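Local coordinates for major capsid protein (Faustovirus, PDB 5J7O) that probably builds the outer capsid shell of a large double-stranded DNA virus, assembling as a trimer of double jelly-roll subunits, at residues 252-257 with 263-268; 461-466 with 514-519; 128-133 with 148-153; 520-525 with 544-549. All coordinates share one frame; numbering follows the deposited sequence.

Contact 1 (252-257 with 263-268); sequences VALSDV and TGSPVN
Ser265 reaches its hydroxyl across to the backbone of Leu254, whose N donates to OG at 2.9 Å along an almost straight path, 175° at the hydrogen. A chi1 of 167° swings OG away from the serine's own N and toward the 252-257 backbone, and it also bonds to the carbonyl O of Ile251. The other polar link is backbone to backbone: Ala253 N gives its hydrogen to Pro266 O at 2.9 Å. The same oxygen receives a CA-H...O contact from Val252 CA at 3.2 Å. These bonds draw together the two limbs of the long loop between strands 232-240 and 273-280, with only five residues between the segments and no helix or strand in either. Apolar contact is slight by comparison: Ala253 CB lies 4.3 Å from Val267 CG1, while Leu254 CB and CG lie against the serine hydroxyl. Beyond the pair, Trp247 touches both Val252 and Pro266, and Pro266 also packs on Tyr480 of the second subunit.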
loop_
_atom_site.group_PDB
_atom_site.type_symbol
_atom_site.label_atom_id
_atom_site.label_comp_id
_atom_site.label_asym_id
_atom_site.label_seq_id
_atom_site.Cartn_x
_atom_site.Cartn_y
_atom_site.Cartn_z
ATOM N N VAL B 252 -28.468 -12.331 20.492
ATOM C CA VAL B 252 -27.141 -12.069 21.035
ATOM C C VAL B 252 -26.864 -13.003 22.206
ATOM O O VAL B 252 -27.652 -13.073 23.158
ATOM C CB VAL B 252 -27.008 -10.598 21.463
ATOM C CG1 VAL B 252 -25.733 -10.390 22.261
ATOM C CG2 VAL B 252 -27.029 -9.694 20.243
ATOM N N ALA B 253 -25.735 -13.714 22.135
ATOM C CA ALA B 253 -25.219 -14.523 23.243
ATOM C C ALA B 253 -26.233 -15.573 23.699
ATOM O O ALA B 253 -26.563 -15.682 24.882
ATOM C CB ALA B 253 -24.784 -13.636 24.413
ATOM N N LEU B 254 -26.722 -16.356 22.745
ATOM C CA LEU B 254 -27.658 -17.429 23.035
ATOM C C LEU B 254 -26.909 -18.713 23.372
ATOM O O LEU B 254 -25.821 -18.975 22.855
ATOM C CB LEU B 254 -28.588 -17.674 21.847
ATOM C CG LEU B 254 -29.390 -16.485 21.316
ATOM C CD1 LEU B 254 -30.100 -16.863 20.025
ATOM C CD2 LEU B 254 -30.386 -15.998 22.356
ATOM N N SER B 255 -27.507 -19.510 24.251
ATOM C CA SER B 255 -27.017 -20.840 24.580
ATOM C C SER B 255 -28.128 -21.847 24.327
ATOM O O SER B 255 -29.305 -21.551 24.554
ATOM C CB SER B 255 -26.553 -20.925 26.039
ATOM O OG SER B 255 -25.463 -20.055 26.284
ATOM N N ASP B 256 -27.759 -23.034 23.850
ATOM C CA ASP B 256 -28.759 -24.055 23.582
ATOM C C ASP B 256 -29.182 -24.733 24.886
ATOM O O ASP B 256 -28.756 -24.357 25.982
ATOM C CB ASP B 256 -28.242 -25.066 22.554
ATOM C CG ASP B 256 -26.933 -25.726 22.964
ATOM O OD1 ASP B 256 -26.649 -25.837 24.175
ATOM O OD2 ASP B 256 -26.184 -26.150 22.058
ATOM N N VAL B 257 -30.032 -25.756 24.764
ATOM C CA VAL B 257 -30.567 -26.426 25.943
ATOM C C VAL B 257 -29.491 -27.175 26.719
ATOM O O VAL B 257 -29.715 -27.549 27.875
ATOM C CB VAL B 257 -31.709 -27.380 25.546
ATOM C CG1 VAL B 257 -32.899 -26.589 25.024
ATOM C CG2 VAL B 257 -31.228 -28.376 24.504
ATOM N N THR B 263 -23.612 -21.514 17.875
ATOM C CA THR B 263 -22.901 -21.116 16.668
ATOM C C THR B 263 -23.842 -20.348 15.749
ATOM O O THR B 263 -24.903 -20.851 15.371
ATOM C CB THR B 263 -22.336 -22.344 15.954
ATOM O OG1 THR B 263 -23.404 -23.237 15.615
ATOM C CG2 THR B 263 -21.331 -23.064 16.843
ATOM N N GLY B 264 -23.451 -19.126 15.394
ATOM C CA GLY B 264 -24.304 -18.222 14.657
ATOM C C GLY B 264 -24.952 -17.149 15.506
ATOM O O GLY B 264 -25.578 -16.237 14.952
ATOM N N SER B 265 -24.824 -17.238 16.830
ATOM C CA SER B 265 -25.336 -16.214 17.727
ATOM C C SER B 265 -24.221 -15.220 18.019
ATOM O O SER B 265 -23.273 -15.566 18.742
ATOM C CB SER B 265 -25.844 -16.837 19.019
ATOM O OG SER B 265 -26.061 -15.852 20.014
ATOM N N PRO B 266 -24.275 -14.000 17.487
ATOM C CA PRO B 266 -23.210 -13.032 17.761
ATOM C C PRO B 266 -23.165 -12.646 19.231
ATOM O O PRO B 266 -24.168 -12.698 19.948
ATOM C CB PRO B 266 -23.585 -11.831 16.883
ATOM C CG PRO B 266 -25.049 -11.983 16.635
ATOM C CD PRO B 266 -25.306 -13.457 16.587
ATOM N N VAL B 267 -21.972 -12.263 19.678
ATOM C CA VAL B 267 -21.746 -11.824 21.046
ATOM C C VAL B 267 -21.190 -10.405 21.009
ATOM O O VAL B 267 -20.915 -9.848 19.945
ATOM C CB VAL B 267 -20.799 -12.766 21.817
ATOM C CG1 VAL B 267 -21.357 -14.182 21.836
ATOM C CG2 VAL B 267 -19.410 -12.744 21.201
ATOM N N ASN B 268 -21.033 -9.823 22.196
ATOM C CA ASN B 268 -20.481 -8.480 22.303
ATOM C C ASN B 268 -19.094 -8.417 21.674
ATOM O O ASN B 268 -18.372 -9.415 21.604
ATOM C CB ASN B 268 -20.407 -8.044 23.766
ATOM C CG ASN B 268 -21.768 -7.744 24.358
ATOM O OD1 ASN B 268 -22.675 -7.282 23.663
ATOM N ND2 ASN B 268 -21.918 -7.999 25.654
#

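Contact 2 (461-466 with 514-519); sequences NTYQWR and QYIVPV
Tyr463, whose hydroxyl reaches Ile516, is fixed at its backbone end by the shortest polar bond here: its N donates to Asn461 OD1 at 2.8 Å, closing an Asx turn. The donor stands above the amide carbonyl plane, 57° out of it. Asn461 to Gln464 also form a type I beta turn, which leads into helix 464-467 with Tyr463 at the N-cap position. From there the tyrosine side chain and Ile516 approach from opposite directions; OH lies 3.7 Å from Ile516 CG1, and Tyr463 CE2 lies 4.3 Å from Ile516 CG2. Arg466 packs beside them. Its CG is anti to the backbone N (chi1 -178°) and the chain bends at chi3 (70°), setting the guanidinium between two residues: the rim of the Tyr463 ring, at CD2, lies over one face and Pro518 CB over the other, 3.9 Å from NH1. Ile516 CG2 sits at the edge, in the plane. Strand 503-521, which carries Ile516 and Pro518, pairs with strand 473-490 and, at Tyr515 and Ile516, with a strand of the second subunit. Arg466 NH2 bonds to Asn476 OD1 on strand 473-490. The chemistry is thus divided: the guanidinium spends its N-H groups on polar partners elsewhere and offers its faces to apolar carbon, so this contact rests on van der Waals packing.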
loop_
_atom_site.group_PDB
_atom_site.type_symbol
_atom_site.label_atom_id
_atom_site.label_comp_id
_atom_site.label_asym_id
_atom_site.label_seq_id
_atom_site.Cartn_x
_atom_site.Cartn_y
_atom_site.Cartn_z
ATOM N N ASN B 461 -14.192 -2.117 -27.540
ATOM C CA ASN B 461 -14.066 -2.465 -26.131
ATOM C C ASN B 461 -14.489 -1.273 -25.280
ATOM O O ASN B 461 -13.847 -0.219 -25.315
ATOM C CB ASN B 461 -12.631 -2.882 -25.813
ATOM C CG ASN B 461 -12.457 -3.355 -24.379
ATOM O OD1 ASN B 461 -13.408 -3.392 -23.598
ATOM N ND2 ASN B 461 -11.231 -3.734 -24.031
ATOM N N THR B 462 -15.573 -1.442 -24.520
ATOM C CA THR B 462 -16.033 -0.387 -23.626
ATOM C C THR B 462 -15.142 -0.227 -22.402
ATOM O O THR B 462 -15.295 0.757 -21.670
ATOM C CB THR B 462 -17.474 -0.655 -23.187
ATOM O OG1 THR B 462 -17.541 -1.909 -22.496
ATOM C CG2 THR B 462 -18.396 -0.696 -24.396
ATOM N N TYR B 463 -14.227 -1.166 -22.161
ATOM C CA TYR B 463 -13.224 -1.039 -21.114
ATOM C C TYR B 463 -11.847 -0.697 -21.674
ATOM O O TYR B 463 -10.840 -0.882 -20.980
ATOM C CB TYR B 463 -13.157 -2.319 -20.281
ATOM C CG TYR B 463 -14.276 -2.454 -19.272
ATOM C CD1 TYR B 463 -15.497 -3.010 -19.628
ATOM C CD2 TYR B 463 -14.110 -2.025 -17.961
ATOM C CE1 TYR B 463 -16.523 -3.134 -18.708
ATOM C CE2 TYR B 463 -15.130 -2.146 -17.034
ATOM C CZ TYR B 463 -16.334 -2.700 -17.413
ATOM O OH TYR B 463 -17.351 -2.822 -16.493
ATOM N N GLN B 464 -11.785 -0.208 -22.918
ATOM C CA GLN B 464 -10.507 0.196 -23.496
ATOM C C GLN B 464 -9.852 1.302 -22.682
ATOM O O GLN B 464 -8.619 1.364 -22.598
ATOM C CB GLN B 464 -10.695 0.660 -24.941
ATOM C CG GLN B 464 -9.385 1.007 -25.636
ATOM C CD GLN B 464 -9.543 2.062 -26.712
ATOM O OE1 GLN B 464 -8.585 2.401 -27.407
ATOM N NE2 GLN B 464 -10.751 2.592 -26.849
ATOM N N TRP B 465 -10.657 2.181 -22.077
ATOM C CA TRP B 465 -10.123 3.226 -21.209
ATOM C C TRP B 465 -9.248 2.657 -20.098
ATOM O O TRP B 465 -8.376 3.366 -19.580
ATOM C CB TRP B 465 -11.270 4.037 -20.602
ATOM C CG TRP B 465 -12.120 3.246 -19.655
ATOM C CD1 TRP B 465 -13.209 2.488 -19.968
ATOM C CD2 TRP B 465 -11.951 3.137 -18.236
ATOM N NE1 TRP B 465 -13.730 1.914 -18.834
ATOM C CE2 TRP B 465 -12.974 2.297 -17.756
ATOM C CE3 TRP B 465 -11.031 3.669 -17.326
ATOM C CZ2 TRP B 465 -13.104 1.974 -16.407
ATOM C CZ3 TRP B 465 -11.163 3.348 -15.988
ATOM C CH2 TRP B 465 -12.191 2.509 -15.541
ATOM N N ARG B 466 -9.466 1.401 -19.720
ATOM C CA ARG B 466 -8.721 0.727 -18.661
ATOM C C ARG B 466 -7.756 -0.330 -19.177
ATOM O O ARG B 466 -6.643 -0.447 -18.662
ATOM C CB ARG B 466 -9.700 0.076 -17.677
ATOM C CG ARG B 466 -9.057 -0.625 -16.498
ATOM C CD ARG B 466 -10.040 -1.588 -15.859
ATOM N NE ARG B 466 -10.310 -2.733 -16.725
ATOM C CZ ARG B 466 -11.300 -3.600 -16.537
ATOM N NH1 ARG B 466 -12.132 -3.451 -15.515
ATOM N NH2 ARG B 466 -11.464 -4.612 -17.376
ATOM N N GLN B 514 -22.355 -2.506 -6.643
ATOM C CA GLN B 514 -21.733 -3.527 -7.474
ATOM C C GLN B 514 -20.312 -3.106 -7.815
ATOM O O GLN B 514 -20.088 -1.971 -8.244
ATOM C CB GLN B 514 -22.534 -3.763 -8.759
ATOM C CG GLN B 514 -21.898 -4.768 -9.710
ATOM C CD GLN B 514 -22.717 -4.986 -10.969
ATOM O OE1 GLN B 514 -22.300 -5.704 -11.878
ATOM N NE2 GLN B 514 -23.890 -4.364 -11.027
ATOM N N TYR B 515 -19.363 -4.020 -7.624
ATOM C CA TYR B 515 -17.972 -3.811 -7.994
ATOM C C TYR B 515 -17.640 -4.622 -9.240
ATOM O O TYR B 515 -18.245 -5.665 -9.501
ATOM C CB TYR B 515 -17.019 -4.221 -6.863
ATOM C CG TYR B 515 -17.216 -3.503 -5.545
ATOM C CD1 TYR B 515 -18.116 -3.978 -4.600
ATOM C CD2 TYR B 515 -16.477 -2.368 -5.231
ATOM C CE1 TYR B 515 -18.290 -3.333 -3.389
ATOM C CE2 TYR B 515 -16.644 -1.716 -4.022
ATOM C CZ TYR B 515 -17.552 -2.203 -3.105
ATOM O OH TYR B 515 -17.722 -1.558 -1.901
ATOM N N ILE B 516 -16.667 -4.136 -10.006
ATOM C CA ILE B 516 -16.121 -4.858 -11.151
ATOM C C ILE B 516 -14.696 -5.272 -10.806
ATOM O O ILE B 516 -13.844 -4.418 -10.534
ATOM C CB ILE B 516 -16.150 -4.011 -12.433
ATOM C CG1 ILE B 516 -17.579 -3.878 -12.961
ATOM C CG2 ILE B 516 -15.251 -4.630 -13.495
ATOM C CD1 ILE B 516 -18.149 -5.170 -13.507
ATOM N N VAL B 517 -14.444 -6.574 -10.814
ATOM C CA VAL B 517 -13.117 -7.123 -10.549
ATOM C C VAL B 517 -12.432 -7.364 -11.891
ATOM O O VAL B 517 -12.935 -8.167 -12.691
ATOM C CB VAL B 517 -13.191 -8.422 -9.735
ATOM C CG1 VAL B 517 -11.803 -9.020 -9.567
ATOM C CG2 VAL B 517 -13.825 -8.162 -8.380
ATOM N N PRO B 518 -11.313 -6.698 -12.181
ATOM C CA PRO B 518 -10.560 -6.987 -13.409
ATOM C C PRO B 518 -9.742 -8.260 -13.250
ATOM O O PRO B 518 -8.737 -8.288 -12.533
ATOM C CB PRO B 518 -9.670 -5.745 -13.569
ATOM C CG PRO B 518 -9.485 -5.241 -12.179
ATOM C CD PRO B 518 -10.757 -5.553 -11.439
ATOM N N VAL B 519 -10.177 -9.324 -13.920
ATOM C CA VAL B 519 -9.533 -10.630 -13.837
ATOM C C VAL B 519 -8.594 -10.778 -15.024
ATOM O O VAL B 519 -9.021 -10.687 -16.182
ATOM C CB VAL B 519 -10.568 -11.765 -13.806
ATOM C CG1 VAL B 519 -9.870 -13.114 -13.726
ATOM C CG2 VAL B 519 -11.517 -11.581 -12.632
#

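Contact 3 (128-133 with 148-153); sequences ADDQVL and GVYTLY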
loop_
_atom_site.group_PDB
_atom_site.type_symbol
_atom_site.label_atom_id
_atom_site.label_comp_id
_atom_site.label_asym_id
_atom_site.label_seq_id
_atom_site.Cartn_x
_atom_site.Cartn_y
_atom_site.Cartn_z
ATOM N N ALA B 128 -44.060 -13.785 -21.454
ATOM C CA ALA B 128 -44.948 -13.906 -22.599
ATOM C C ALA B 128 -46.355 -13.391 -22.326
ATOM O O ALA B 128 -47.153 -13.296 -23.264
ATOM C CB ALA B 128 -45.025 -15.367 -23.054
ATOM N N ASP B 129 -46.674 -13.045 -21.082
ATOM C CA ASP B 129 -48.037 -12.727 -20.686
ATOM C C ASP B 129 -48.135 -11.307 -20.144
ATOM O O ASP B 129 -47.174 -10.769 -19.584
ATOM C CB ASP B 129 -48.543 -13.711 -19.625
ATOM C CG ASP B 129 -48.434 -15.155 -20.070
ATOM O OD1 ASP B 129 -48.043 -16.005 -19.243
ATOM O OD2 ASP B 129 -48.740 -15.440 -21.247
ATOM N N ASP B 130 -49.316 -10.712 -20.322
ATOM C CA ASP B 130 -49.681 -9.434 -19.706
ATOM C C ASP B 130 -48.662 -8.343 -20.031
ATOM O O ASP B 130 -48.181 -7.621 -19.155
ATOM C CB ASP B 130 -49.852 -9.597 -18.195
ATOM C CG ASP B 130 -50.797 -10.729 -17.835
ATOM O OD1 ASP B 130 -51.767 -10.959 -18.587
ATOM O OD2 ASP B 130 -50.568 -11.392 -16.801
ATOM N N GLN B 131 -48.343 -8.218 -21.316
ATOM C CA GLN B 131 -47.301 -7.301 -21.757
ATOM C C GLN B 131 -47.847 -5.884 -21.884
ATOM O O GLN B 131 -48.865 -5.656 -22.547
ATOM C CB GLN B 131 -46.721 -7.770 -23.090
ATOM C CG GLN B 131 -46.117 -9.163 -23.034
ATOM C CD GLN B 131 -45.705 -9.677 -24.397
ATOM O OE1 GLN B 131 -46.211 -9.222 -25.423
ATOM N NE2 GLN B 131 -44.780 -10.630 -24.416
ATOM N N VAL B 132 -47.170 -4.935 -21.241
ATOM C CA VAL B 132 -47.530 -3.522 -21.289
ATOM C C VAL B 132 -46.263 -2.717 -21.538
ATOM O O VAL B 132 -45.238 -2.950 -20.887
ATOM C CB VAL B 132 -48.211 -3.050 -19.986
ATOM C CG1 VAL B 132 -48.807 -1.662 -20.173
ATOM C CG2 VAL B 132 -49.274 -4.040 -19.530
ATOM N N LEU B 133 -46.331 -1.772 -22.474
ATOM C CA LEU B 133 -45.221 -0.870 -22.761
ATOM C C LEU B 133 -45.673 0.562 -22.519
ATOM O O LEU B 133 -46.606 1.043 -23.171
ATOM C CB LEU B 133 -44.716 -1.037 -24.195
ATOM C CG LEU B 133 -43.546 -0.122 -24.573
ATOM C CD1 LEU B 133 -42.354 -0.357 -23.653
ATOM C CD2 LEU B 133 -43.150 -0.311 -26.030
ATOM N N GLY B 148 -48.927 -21.851 -8.683
ATOM C CA GLY B 148 -49.569 -20.693 -8.098
ATOM C C GLY B 148 -48.683 -19.475 -8.003
ATOM O O GLY B 148 -49.003 -18.544 -7.257
ATOM N N VAL B 149 -47.573 -19.452 -8.735
ATOM C CA VAL B 149 -46.626 -18.344 -8.708
ATOM C C VAL B 149 -46.837 -17.496 -9.954
ATOM O O VAL B 149 -46.703 -17.985 -11.082
ATOM C CB VAL B 149 -45.175 -18.844 -8.623
ATOM C CG1 VAL B 149 -44.206 -17.693 -8.846
ATOM C CG2 VAL B 149 -44.918 -19.502 -7.277
ATOM N N TYR B 150 -47.173 -16.228 -9.746
ATOM C CA TYR B 150 -47.257 -15.238 -10.810
ATOM C C TYR B 150 -45.977 -14.413 -10.776
ATOM O O TYR B 150 -45.705 -13.729 -9.784
ATOM C CB TYR B 150 -48.495 -14.359 -10.623
ATOM C CG TYR B 150 -48.731 -13.315 -11.695
ATOM C CD1 TYR B 150 -49.165 -13.676 -12.964
ATOM C CD2 TYR B 150 -48.553 -11.964 -11.424
ATOM C CE1 TYR B 150 -49.396 -12.722 -13.940
ATOM C CE2 TYR B 150 -48.782 -11.004 -12.392
ATOM C CZ TYR B 150 -49.203 -11.388 -13.648
ATOM O OH TYR B 150 -49.430 -10.433 -14.612
ATOM N N THR B 151 -45.184 -14.499 -11.840
ATOM C CA THR B 151 -43.880 -13.851 -11.904
ATOM C C THR B 151 -43.981 -12.620 -12.794
ATOM O O THR B 151 -44.274 -12.736 -13.988
ATOM C CB THR B 151 -42.813 -14.812 -12.430
ATOM O OG1 THR B 151 -42.770 -15.978 -11.597
ATOM C CG2 THR B 151 -41.448 -14.143 -12.421
ATOM N N LEU B 152 -43.729 -11.449 -12.214
ATOM C CA LEU B 152 -43.909 -10.168 -12.888
ATOM C C LEU B 152 -42.551 -9.504 -13.081
ATOM O O LEU B 152 -41.831 -9.261 -12.106
ATOM C CB LEU B 152 -44.840 -9.261 -12.085
ATOM C CG LEU B 152 -45.297 -7.966 -12.759
ATOM C CD1 LEU B 152 -46.333 -8.257 -13.834
ATOM C CD2 LEU B 152 -45.840 -6.988 -11.729
ATOM N N TYR B 153 -42.212 -9.204 -14.332
ATOM C CA TYR B 153 -40.956 -8.560 -14.688
ATOM C C TYR B 153 -41.223 -7.105 -15.050
ATOM O O TYR B 153 -42.046 -6.822 -15.925
ATOM C CB TYR B 153 -40.282 -9.272 -15.865
ATOM C CG TYR B 153 -40.130 -10.769 -15.703
ATOM C CD1 TYR B 153 -41.163 -11.631 -16.045
ATOM C CD2 TYR B 153 -38.948 -11.319 -15.226
ATOM C CE1 TYR B 153 -41.028 -13.001 -15.907
ATOM C CE2 TYR B 153 -38.802 -12.688 -15.086
ATOM C CZ TYR B 153 -39.845 -13.523 -15.429
ATOM O OH TYR B 153 -39.706 -14.885 -15.289
#
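Asp130 reaches Tyr150 through one carboxylate oxygen, and each step of its side chain brings it closer to the phenol. CB is 3.7 Å from Tyr150 OH. CG, set beside its own backbone N and anti to the carbonyl carbon (chi1 -52°), comes to 3.5 Å from the same OH. At the tip, OD2 accepts the hydrogen bond from Tyr150 OH at a short 2.6 Å. The hydroxyl comes to OD2 on its anti side, 25° out of the carboxylate plane. OD2 itself stays at the ring edge, in plane, 3.4 Å from CE1, while carboxylate and ring are turned 42° apart. The bond joins an exposed aspartate, at a corner of the chain, to a largely buried tyrosine. Tyr150 belongs to strand 149-158, which runs antiparallel between strands 138-142 and 341-351; its side chain touches Ala141 on the former. Asp130 lies at the corner by strand 131-133, the outermost of this chain on that side of the sheet, so the bond spans strand 138-142.

Contact 4 (520-525 with 544-549); sequences ETETLD and FYRDYI
Glu522 and Arg546 meet in a salt bridge: NH1 donates to OE2 at 2.9 Å, with 165° at the hydrogen. OE2 lies almost in the guanidinium plane, yet NH1 stands above the carboxylate, 79° out of its plane, and the two flat groups are nearly perpendicular. NH1 has a second acceptor, the carbonyl O of Lys564. The remaining edge of the guanidinium goes to the next residue in the helix. NE donates to Asp547 OD1 at 2.8 Å and NH2 to Asp547 OD2, also at 2.8 Å, a side-on grip with one nitrogen for each oxygen. A bend at chi3 (64°) turns the head so that both acids line its edge. All three nitrogens of this buried group are therefore engaged, and two carboxylates would probably favour its charged form; Arg224 of the second subunit adds a long, weak ion pair to Asp547 OD1. Lys564 also serves Glu520, giving its backbone N to OE2. Helix 542-552, widened by a pi-type turn at 544-548, follows strand 534-541 and packs Tyr545 and Ile549 on strand 567-570, while Glu522 belongs to the 520-525 segment that continues from strand 503-521.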
loop_
_atom_site.group_PDB
_atom_site.type_symbol
_atom_site.label_atom_id
_atom_site.label_comp_id
_atom_site.label_asym_id
_atom_site.label_seq_id
_atom_site.Cartn_x
_atom_site.Cartn_y
_atom_site.Cartn_z
ATOM N N GLU B 520 -7.316 -11.017 -14.741
ATOM C CA GLU B 520 -6.290 -11.091 -15.772
ATOM C C GLU B 520 -6.066 -12.537 -16.199
ATOM O O GLU B 520 -5.858 -13.416 -15.356
ATOM C CB GLU B 520 -4.980 -10.488 -15.264
ATOM C CG GLU B 520 -5.066 -9.012 -14.920
ATOM C CD GLU B 520 -3.842 -8.517 -14.174
ATOM O OE1 GLU B 520 -3.901 -8.418 -12.930
ATOM O OE2 GLU B 520 -2.817 -8.239 -14.832
ATOM N N THR B 521 -6.108 -12.775 -17.508
ATOM C CA THR B 521 -5.782 -14.070 -18.098
ATOM C C THR B 521 -4.468 -13.912 -18.853
ATOM O O THR B 521 -4.410 -13.200 -19.862
ATOM C CB THR B 521 -6.896 -14.555 -19.025
ATOM O OG1 THR B 521 -8.125 -14.646 -18.294
ATOM C CG2 THR B 521 -6.552 -15.923 -19.599
ATOM N N GLU B 522 -3.419 -14.569 -18.361
ATOM C CA GLU B 522 -2.096 -14.425 -18.957
ATOM C C GLU B 522 -2.103 -14.878 -20.411
ATOM O O GLU B 522 -2.727 -15.882 -20.766
ATOM C CB GLU B 522 -1.064 -15.226 -18.162
ATOM C CG GLU B 522 -0.807 -14.698 -16.757
ATOM C CD GLU B 522 0.175 -15.555 -15.975
ATOM O OE1 GLU B 522 1.073 -16.160 -16.599
ATOM O OE2 GLU B 522 0.045 -15.626 -14.735
ATOM N N THR B 523 -1.407 -14.119 -21.257
ATOM C CA THR B 523 -1.286 -14.442 -22.673
ATOM C C THR B 523 0.018 -15.149 -23.017
ATOM O O THR B 523 0.124 -15.714 -24.110
ATOM C CB THR B 523 -1.409 -13.170 -23.525
ATOM O OG1 THR B 523 -0.448 -12.200 -23.088
ATOM C CG2 THR B 523 -2.810 -12.582 -23.409
ATOM N N LEU B 524 1.001 -15.134 -22.122
ATOM C CA LEU B 524 2.270 -15.816 -22.328
ATOM C C LEU B 524 2.403 -16.947 -21.318
ATOM O O LEU B 524 2.259 -16.726 -20.112
ATOM C CB LEU B 524 3.447 -14.847 -22.189
ATOM C CG LEU B 524 3.588 -13.746 -23.242
ATOM C CD1 LEU B 524 4.628 -12.726 -22.810
ATOM C CD2 LEU B 524 3.958 -14.343 -24.589
ATOM N N ASP B 525 2.671 -18.154 -21.814
ATOM C CA ASP B 525 2.938 -19.289 -20.938
ATOM C C ASP B 525 4.430 -19.450 -20.671
ATOM O O ASP B 525 4.858 -19.483 -19.514
ATOM C CB ASP B 525 2.370 -20.577 -21.546
ATOM C CG ASP B 525 0.855 -20.618 -21.521
ATOM O OD1 ASP B 525 0.254 -19.952 -20.651
ATOM O OD2 ASP B 525 0.266 -21.321 -22.368
ATOM N N PHE B 544 8.780 -16.754 -14.289
ATOM C CA PHE B 544 10.208 -16.567 -14.059
ATOM C C PHE B 544 10.645 -15.163 -14.463
ATOM O O PHE B 544 11.422 -14.517 -13.750
ATOM C CB PHE B 544 11.006 -17.623 -14.826
ATOM C CG PHE B 544 12.492 -17.561 -14.591
ATOM C CD1 PHE B 544 13.064 -18.220 -13.514
ATOM C CD2 PHE B 544 13.317 -16.859 -15.455
ATOM C CE1 PHE B 544 14.429 -18.170 -13.297
ATOM C CE2 PHE B 544 14.683 -16.806 -15.244
ATOM C CZ PHE B 544 15.239 -17.463 -14.163
ATOM N N TYR B 545 10.147 -14.673 -15.599
ATOM C CA TYR B 545 10.504 -13.341 -16.068
ATOM C C TYR B 545 9.667 -12.242 -15.430
ATOM O O TYR B 545 10.123 -11.095 -15.364
ATOM C CB TYR B 545 10.364 -13.256 -17.588
ATOM C CG TYR B 545 11.149 -14.302 -18.342
ATOM C CD1 TYR B 545 12.522 -14.178 -18.517
ATOM C CD2 TYR B 545 10.517 -15.411 -18.888
ATOM C CE1 TYR B 545 13.242 -15.129 -19.212
ATOM C CE2 TYR B 545 11.229 -16.369 -19.581
ATOM C CZ TYR B 545 12.590 -16.222 -19.741
ATOM O OH TYR B 545 13.298 -17.176 -20.434
ATOM N N ARG B 546 8.456 -12.555 -14.972
ATOM C CA ARG B 546 7.607 -11.539 -14.364
ATOM C C ARG B 546 7.883 -11.363 -12.878
ATOM O O ARG B 546 7.924 -10.231 -12.386
ATOM C CB ARG B 546 6.132 -11.890 -14.566
ATOM C CG ARG B 546 5.177 -10.905 -13.911
ATOM C CD ARG B 546 3.785 -11.489 -13.829
ATOM N NE ARG B 546 3.746 -12.665 -12.968
ATOM C CZ ARG B 546 2.941 -13.704 -13.162
ATOM N NH1 ARG B 546 2.117 -13.718 -14.199
ATOM N NH2 ARG B 546 2.969 -14.732 -12.326
ATOM N N ASP B 547 8.075 -12.462 -12.150
ATOM C CA ASP B 547 8.189 -12.420 -10.700
ATOM C C ASP B 547 9.617 -12.596 -10.199
ATOM O O ASP B 547 10.069 -11.820 -9.352
ATOM C CB ASP B 547 7.283 -13.489 -10.075
ATOM C CG ASP B 547 5.836 -13.340 -10.495
ATOM O OD1 ASP B 547 5.423 -12.205 -10.807
ATOM O OD2 ASP B 547 5.114 -14.358 -10.517
ATOM N N TYR B 548 10.347 -13.594 -10.698
ATOM C CA TYR B 548 11.654 -13.889 -10.118
ATOM C C TYR B 548 12.695 -12.847 -10.509
ATOM O O TYR B 548 13.391 -12.300 -9.646
ATOM C CB TYR B 548 12.130 -15.282 -10.522
ATOM C CG TYR B 548 13.512 -15.558 -9.988
ATOM C CD1 TYR B 548 14.603 -15.673 -10.839
ATOM C CD2 TYR B 548 13.733 -15.655 -8.621
ATOM C CE1 TYR B 548 15.871 -15.907 -10.342
ATOM C CE2 TYR B 548 14.994 -15.884 -8.117
ATOM C CZ TYR B 548 16.059 -16.012 -8.980
ATOM O OH TYR B 548 17.317 -16.243 -8.475
ATOM N N ILE B 549 12.835 -12.576 -11.810
ATOM C CA ILE B 549 13.881 -11.655 -12.266
ATOM C C ILE B 549 13.712 -10.256 -11.683
ATOM O O ILE B 549 14.697 -9.708 -11.160
ATOM C CB ILE B 549 13.959 -11.659 -13.803
ATOM C CG1 ILE B 549 14.596 -12.960 -14.300
ATOM C CG2 ILE B 549 14.738 -10.451 -14.306
ATOM C CD1 ILE B 549 14.773 -13.021 -15.803
#

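From the N terminus, contact 3 comes first, closing a three-strand antiparallel meander at the edge of the large mixed sheet, with 14 residues between its segments. Contact 1 then draws together the long loop between strands 232-240 and 273-280. Contact 2 spans 47 residues and joins the turn before helix 464-467 to strand 503-521; contact 4 starts directly after it, at residue 520, and brings the segment following on from that strand to helix 542-552. All four follow in series, none nesting or crossing. Contacts 2, 3 and 4 reach the same sheet, whereas contact 1 lies on a distant loop. Across the trimer, however, Gln131 and Tyr153 of contact 3 pack on Val257 and Leu254 of the third subunit, residues of its copy of the contact 1 loop.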